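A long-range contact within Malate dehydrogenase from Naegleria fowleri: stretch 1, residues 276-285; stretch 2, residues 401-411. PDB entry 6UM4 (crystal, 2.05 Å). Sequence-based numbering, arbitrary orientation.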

ATOM      1  N   ILE A 276      24.470  -2.930  -0.786  1.00 19.76           N
ATOM      2  CA  ILE A 276      24.707  -2.745   0.645  1.00 22.37           C
ATOM      3  C   ILE A 276      25.448  -3.979   1.165  1.00 19.94           C
ATOM      4  O   ILE A 276      25.010  -5.108   0.925  1.00 20.30           O
ATOM      5  CB  ILE A 276      23.369  -2.545   1.379  1.00 21.86           C
ATOM      6  CG1 ILE A 276      22.586  -1.386   0.751  1.00 25.52           C
ATOM      7  CG2 ILE A 276      23.552  -2.372   2.866  1.00 23.37           C
ATOM      8  CD1 ILE A 276      23.217  -0.011   0.941  1.00 19.10           C
ATOM      9  N   TRP A 277      26.579  -3.776   1.850  1.00 20.46           N
ATOM     10  CA  TRP A 277      27.304  -4.871   2.496  1.00 20.91           C
ATOM     11  C   TRP A 277      27.083  -4.840   4.006  1.00 20.87           C
ATOM     12  O   TRP A 277      27.006  -3.773   4.616  1.00 20.84           O
ATOM     13  CB  TRP A 277      28.816  -4.796   2.246  1.00 21.73           C
ATOM     14  CG  TRP A 277      29.278  -4.856   0.816  1.00 22.03           C
ATOM     15  CD1 TRP A 277      29.325  -3.819  -0.072  1.00 22.03           C
ATOM     16  CD2 TRP A 277      29.842  -5.987   0.137  1.00 22.56           C
ATOM     17  NE1 TRP A 277      29.811  -4.247  -1.279  1.00 22.48           N
ATOM     18  CE2 TRP A 277      30.157  -5.571  -1.173  1.00 24.41           C
ATOM     19  CE3 TRP A 277      30.090  -7.312   0.501  1.00 26.17           C
ATOM     20  CZ2 TRP A 277      30.710  -6.431  -2.114  1.00 24.87           C
ATOM     21  CZ3 TRP A 277      30.630  -8.160  -0.432  1.00 23.56           C
ATOM     22  CH2 TRP A 277      30.935  -7.718  -1.729  1.00 23.84           C
ATOM     23  N   GLY A 278      27.028  -6.022   4.617  1.00 21.02           N
ATOM     24  CA  GLY A 278      27.122  -6.091   6.068  1.00 21.27           C
ATOM     25  C   GLY A 278      25.816  -6.243   6.836  1.00 20.79           C
ATOM     26  O   GLY A 278      24.895  -6.936   6.399  1.00 20.36           O
ATOM     27  N   ASN A 279      25.743  -5.594   7.990  1.00 20.94           N
ATOM     28  CA  ASN A 279      24.630  -5.697   8.919  1.00 20.70           C
ATOM     29  C   ASN A 279      23.543  -4.686   8.558  1.00 28.13           C
ATOM     30  O   ASN A 279      23.834  -3.566   8.124  1.00 22.94           O
ATOM     31  CB  ASN A 279      25.163  -5.425  10.330  1.00 21.37           C
ATOM     32  CG  ASN A 279      24.267  -5.937  11.410  1.00 21.89           C
ATOM     33  OD1 ASN A 279      23.293  -6.609  11.136  1.00 24.36           O
ATOM     34  ND2 ASN A 279      24.601  -5.628  12.661  1.00 25.56           N
ATOM     35  N   HIS A 280      22.280  -5.063   8.780  1.00 19.69           N
ATOM     36  CA  HIS A 280      21.185  -4.087   8.660  1.00 22.08           C
ATOM     37  C   HIS A 280      21.252  -3.180   9.892  1.00 25.90           C
ATOM     38  O   HIS A 280      20.517  -3.334  10.871  1.00 22.23           O
ATOM     39  CB  HIS A 280      19.836  -4.798   8.535  1.00 18.85           C
ATOM     40  CG  HIS A 280      18.656  -3.877   8.522  1.00 22.66           C
ATOM     41  ND1 HIS A 280      18.523  -2.842   7.621  1.00 23.57           N
ATOM     42  CD2 HIS A 280      17.549  -3.840   9.304  1.00 23.81           C
ATOM     43  CE1 HIS A 280      17.385  -2.205   7.849  1.00 25.69           C
ATOM     44  NE2 HIS A 280      16.775  -2.793   8.865  1.00 25.95           N
ATOM     45  N   SER A 281      22.166  -2.210   9.841  1.00 21.56           N
ATOM     46  CA  SER A 281      22.435  -1.365  10.996  1.00 20.65           C
ATOM     47  C   SER A 281      23.267  -0.183  10.527  1.00 23.74           C
ATOM     48  O   SER A 281      23.588  -0.053   9.341  1.00 22.72           O
ATOM     49  CB  SER A 281      23.173  -2.135  12.086  1.00 23.46           C
ATOM     50  OG  SER A 281      24.535  -2.258  11.723  1.00 27.38           O
ATOM     51  N   ALA A 282      23.646   0.660  11.480  1.00 21.65           N
ATOM     52  CA  ALA A 282      24.446   1.828  11.132  1.00 27.23           C
ATOM     53  C   ALA A 282      25.867   1.479  10.696  1.00 31.31           C
ATOM     54  O   ALA A 282      26.558   2.364  10.192  1.00 25.65           O
ATOM     55  CB  ALA A 282      24.497   2.805  12.307  1.00 27.08           C
ATOM     56  N   THR A 283      26.323   0.230  10.862  1.00 29.34           N
ATOM     57  CA  THR A 283      27.636  -0.151  10.354  1.00 29.64           C
ATOM     58  C   THR A 283      27.585  -0.652   8.921  1.00 28.52           C
ATOM     59  O   THR A 283      28.620  -1.055   8.375  1.00 24.88           O
ATOM     60  CB  THR A 283      28.274  -1.245  11.221  1.00 25.43           C
ATOM     61  OG1 THR A 283      27.649  -2.505  10.941  1.00 22.87           O
ATOM     62  CG2 THR A 283      28.146  -0.905  12.701  1.00 27.31           C
ATOM     63  N   GLN A 284      26.412  -0.649   8.307  1.00 24.49           N
ATOM     64  CA  GLN A 284      26.296  -1.103   6.935  1.00 23.07           C
ATOM     65  C   GLN A 284      27.249  -0.319   6.048  1.00 24.31           C
ATOM     66  O   GLN A 284      27.634   0.817   6.348  1.00 24.93           O
ATOM     67  CB  GLN A 284      24.864  -0.913   6.442  1.00 23.71           C
ATOM     68  CG  GLN A 284      24.507   0.543   6.271  1.00 24.15           C
ATOM     69  CD  GLN A 284      23.060   0.741   5.913  1.00 23.18           C
ATOM     70  OE1 GLN A 284      22.708   0.771   4.733  1.00 23.25           O
ATOM     71  NE2 GLN A 284      22.216   0.945   6.926  1.00 19.58           N
ATOM     72  N   TYR A 285      27.648  -0.940   4.952  1.00 21.66           N
ATOM     73  CA  TYR A 285      28.485  -0.249   3.990  1.00 21.69           C
ATOM     74  C   TYR A 285      27.736  -0.102   2.684  1.00 24.88           C
ATOM     75  O   TYR A 285      27.661  -1.060   1.901  1.00 24.38           O
ATOM     76  CB  TYR A 285      29.815  -0.978   3.774  1.00 22.65           C
ATOM     77  CG  TYR A 285      30.630  -0.343   2.684  1.00 22.84           C
ATOM     78  CD1 TYR A 285      30.793   1.047   2.621  1.00 23.98           C
ATOM     79  CD2 TYR A 285      31.198  -1.112   1.692  1.00 23.11           C
ATOM     80  CE1 TYR A 285      31.515   1.626   1.611  1.00 24.56           C
ATOM     81  CE2 TYR A 285      31.929  -0.534   0.680  1.00 23.78           C
ATOM     82  CZ  TYR A 285      32.081   0.830   0.645  1.00 23.86           C
ATOM     83  OH  TYR A 285      32.815   1.383  -0.370  1.00 24.47           O
ATOM     84  N   ASN A 401      34.724  -4.874   6.855  1.00 26.29           N
ATOM     85  CA  ASN A 401      35.260  -5.503   8.062  1.00 27.06           C
ATOM     86  C   ASN A 401      34.613  -4.941   9.321  1.00 26.88           C
ATOM     87  O   ASN A 401      34.418  -5.670  10.298  1.00 27.11           O
ATOM     88  CB  ASN A 401      36.789  -5.333   8.124  1.00 28.34           C
ATOM     89  CG  ASN A 401      37.536  -6.513   7.518  1.00 31.19           C
ATOM     90  OD1 ASN A 401      37.174  -7.673   7.734  1.00 39.22           O
ATOM     91  ND2 ASN A 401      38.546  -6.219   6.708  1.00 29.65           N
ATOM     92  N   ALA A 402      34.326  -3.637   9.341  1.00 26.63           N
ATOM     93  CA  ALA A 402      33.669  -3.042  10.503  1.00 26.56           C
ATOM     94  C   ALA A 402      32.286  -3.645  10.726  1.00 25.63           C
ATOM     95  O   ALA A 402      31.858  -3.848  11.869  1.00 25.81           O
ATOM     96  CB  ALA A 402      33.564  -1.523  10.327  1.00 26.52           C
ATOM     97  N   SER A 403      31.559  -3.910   9.649  1.00 24.73           N
ATOM     98  CA  SER A 403      30.218  -4.445   9.826  1.00 23.92           C
ATOM     99  C   SER A 403      30.289  -5.931  10.172  1.00 25.36           C
ATOM    100  O   SER A 403      29.519  -6.418  11.007  1.00 27.45           O
ATOM    101  CB  SER A 403      29.387  -4.187   8.571  1.00 23.56           C
ATOM    102  OG  SER A 403      28.004  -3.963   8.886  1.00 22.94           O
ATOM    103  N   VAL A 404      31.227  -6.656   9.559  1.00 24.63           N
ATOM    104  CA  VAL A 404      31.446  -8.052   9.935  1.00 25.10           C
ATOM    105  C   VAL A 404      31.776  -8.156  11.418  1.00 25.88           C
ATOM    106  O   VAL A 404      31.215  -8.990  12.140  1.00 28.57           O
ATOM    107  CB  VAL A 404      32.548  -8.659   9.051  1.00 25.71           C
ATOM    108  CG1 VAL A 404      33.085  -9.947   9.663  1.00 26.57           C
ATOM    109  CG2 VAL A 404      31.986  -8.919   7.661  1.00 27.00           C
ATOM    110  N   LYS A 405      32.624  -7.254  11.909  1.00 26.55           N
ATOM    111  CA  LYS A 405      32.944  -7.224  13.329  1.00 27.42           C
ATOM    112  C   LYS A 405      31.684  -7.084  14.175  1.00 26.93           C
ATOM    113  O   LYS A 405      31.552  -7.732  15.217  1.00 27.47           O
ATOM    114  CB  LYS A 405      33.921  -6.086  13.605  1.00 29.87           C
ATOM    115  CG  LYS A 405      34.457  -6.017  15.019  1.00 31.90           C
ATOM    116  CD  LYS A 405      35.505  -4.904  15.120  1.00 34.51           C
ATOM    117  CE  LYS A 405      36.158  -4.881  16.491  1.00 42.45           C
ATOM    118  NZ  LYS A 405      35.178  -4.520  17.546  1.00 50.24           N
ATOM    119  N   GLU A 406      30.758  -6.225  13.762  1.00 26.02           N
ATOM    120  CA  GLU A 406      29.538  -6.071  14.538  1.00 25.64           C
ATOM    121  C   GLU A 406      28.686  -7.326  14.478  1.00 25.19           C
ATOM    122  O   GLU A 406      28.121  -7.750  15.489  1.00 25.46           O
ATOM    123  CB  GLU A 406      28.739  -4.882  14.030  1.00 24.85           C
ATOM    124  CG  GLU A 406      27.515  -4.635  14.847  1.00 24.61           C
ATOM    125  CD  GLU A 406      26.710  -3.491  14.301  1.00 27.67           C
ATOM    126  OE1 GLU A 406      26.347  -3.528  13.102  1.00 23.11           O
ATOM    127  OE2 GLU A 406      26.466  -2.551  15.077  1.00 28.77           O
ATOM    128  N   LEU A 407      28.597  -7.938  13.298  1.00 24.62           N
ATOM    129  CA  LEU A 407      27.834  -9.169  13.158  1.00 24.32           C
ATOM    130  C   LEU A 407      28.421 -10.275  14.026  1.00 25.29           C
ATOM    131  O   LEU A 407      27.685 -11.034  14.666  1.00 29.26           O
ATOM    132  CB  LEU A 407      27.816  -9.593  11.688  1.00 25.89           C
ATOM    133  CG  LEU A 407      26.915  -8.786  10.747  1.00 26.31           C
ATOM    134  CD1 LEU A 407      27.271  -9.041   9.287  1.00 26.68           C
ATOM    135  CD2 LEU A 407      25.444  -9.144  11.005  1.00 26.87           C
ATOM    136  N   ILE A 408      29.746 -10.373  14.077  1.00 26.14           N
ATOM    137  CA  ILE A 408      30.352 -11.392  14.928  1.00 27.21           C
ATOM    138  C   ILE A 408      30.038 -11.119  16.396  1.00 31.36           C
ATOM    139  O   ILE A 408      29.748 -12.045  17.167  1.00 28.26           O
ATOM    140  CB  ILE A 408      31.871 -11.481  14.666  1.00 28.12           C
ATOM    141  CG1 ILE A 408      32.104 -12.080  13.274  1.00 27.80           C
ATOM    142  CG2 ILE A 408      32.540 -12.342  15.729  1.00 29.41           C
ATOM    143  CD1 ILE A 408      33.512 -12.022  12.796  1.00 28.61           C
ATOM    144  N   GLU A 409      30.086  -9.848  16.809  1.00 32.82           N
ATOM    145  CA  GLU A 409      29.771  -9.527  18.199  1.00 32.25           C
ATOM    146  C   GLU A 409      28.321  -9.860  18.511  1.00 27.77           C
ATOM    147  O   GLU A 409      28.013 -10.393  19.581  1.00 28.44           O
ATOM    148  CB  GLU A 409      30.068  -8.054  18.494  1.00 28.58           C
ATOM    149  N   GLU A 410      27.419  -9.582  17.571  1.00 26.59           N
ATOM    150  CA  GLU A 410      26.022  -9.940  17.773  1.00 28.71           C
ATOM    151  C   GLU A 410      25.865 -11.448  17.935  1.00 29.09           C
ATOM    152  O   GLU A 410      25.151 -11.912  18.830  1.00 30.42           O
ATOM    153  CB  GLU A 410      25.189  -9.418  16.605  1.00 24.83           C
ATOM    154  CG  GLU A 410      25.049  -7.897  16.623  1.00 28.50           C
ATOM    155  CD  GLU A 410      24.060  -7.341  15.595  1.00 31.97           C
ATOM    156  OE1 GLU A 410      23.243  -8.107  15.024  1.00 26.69           O
ATOM    157  OE2 GLU A 410      24.133  -6.119  15.341  1.00 33.81           O
ATOM    158  N   LYS A 411      26.567 -12.226  17.110  1.00 26.47           N
ATOM    159  CA  LYS A 411      26.439 -13.677  17.180  1.00 27.48           C
ATOM    160  C   LYS A 411      26.911 -14.212  18.526  1.00 28.13           C
ATOM    161  O   LYS A 411      26.226 -15.033  19.144  1.00 28.97           O
ATOM    162  CB  LYS A 411      27.225 -14.319  16.040  1.00 27.36           C
ATOM    163  CG  LYS A 411      27.234 -15.825  16.066  1.00 29.22           C
ATOM    164  CD  LYS A 411      27.744 -16.365  14.750  1.00 35.06           C
ATOM    165  CE  LYS A 411      27.959 -17.867  14.823  1.00 42.92           C
ATOM    166  NZ  LYS A 411      26.840 -18.541  14.104  1.00 46.01           N
TER
HETATM  167  O   HOH W   1      21.866  -7.930  13.030  1.00 33.25           O

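The loop between Trp277 and Tyr285, closed at its base by backbone hydrogen bonds from Trp277 N to Tyr285 O and from Tyr285 N to Trp277 O (both 2.9 Å), lies against one face of the helix that includes residues 401-411, coming closest at Thr283 and Ser403 (CA to CA, 5.0 Å). The contact is small, 376 Å² in all, and largely polar. Glu406, one turn after Ser403, keeps an extended side chain (chi1 and chi2 both t) that carries OE1 into the loop. There Glu406 OE1 accepts three hydrogen bonds: from Asn279 ND2 (2.8 Å), Ser281 OG (2.6 Å) and Thr283 OG1 (2.7 Å). Both hydroxyl donors adopt the p rotamer, and the type I turn from Ser281 to Gln284 brings them together around the carboxylate; Thr283 N also donates to Ser281 OG (3.2 Å).

Asn279, in the t rotamer, reaches along the helix, and its ND2 bridges successive turns by donating as well to Glu410 OE2 (2.8 Å). Asn279 OD1 accepts from a water that also donates to Glu410 OE1, while Leu407 CD2 packs 3.3 Å from Asn279 OD1.

Ser403 OG, with chi1 between wells at -147°, accepts a nearly linear hydrogen bond from Asn279 N (2.9 Å, 174°) and lies 2.5 Å from Thr283 OG1. Gly278 makes this approach possible: a CB there would sit 2.5 Å from Ser403 OG, and its backbone angles themselves call for glycine.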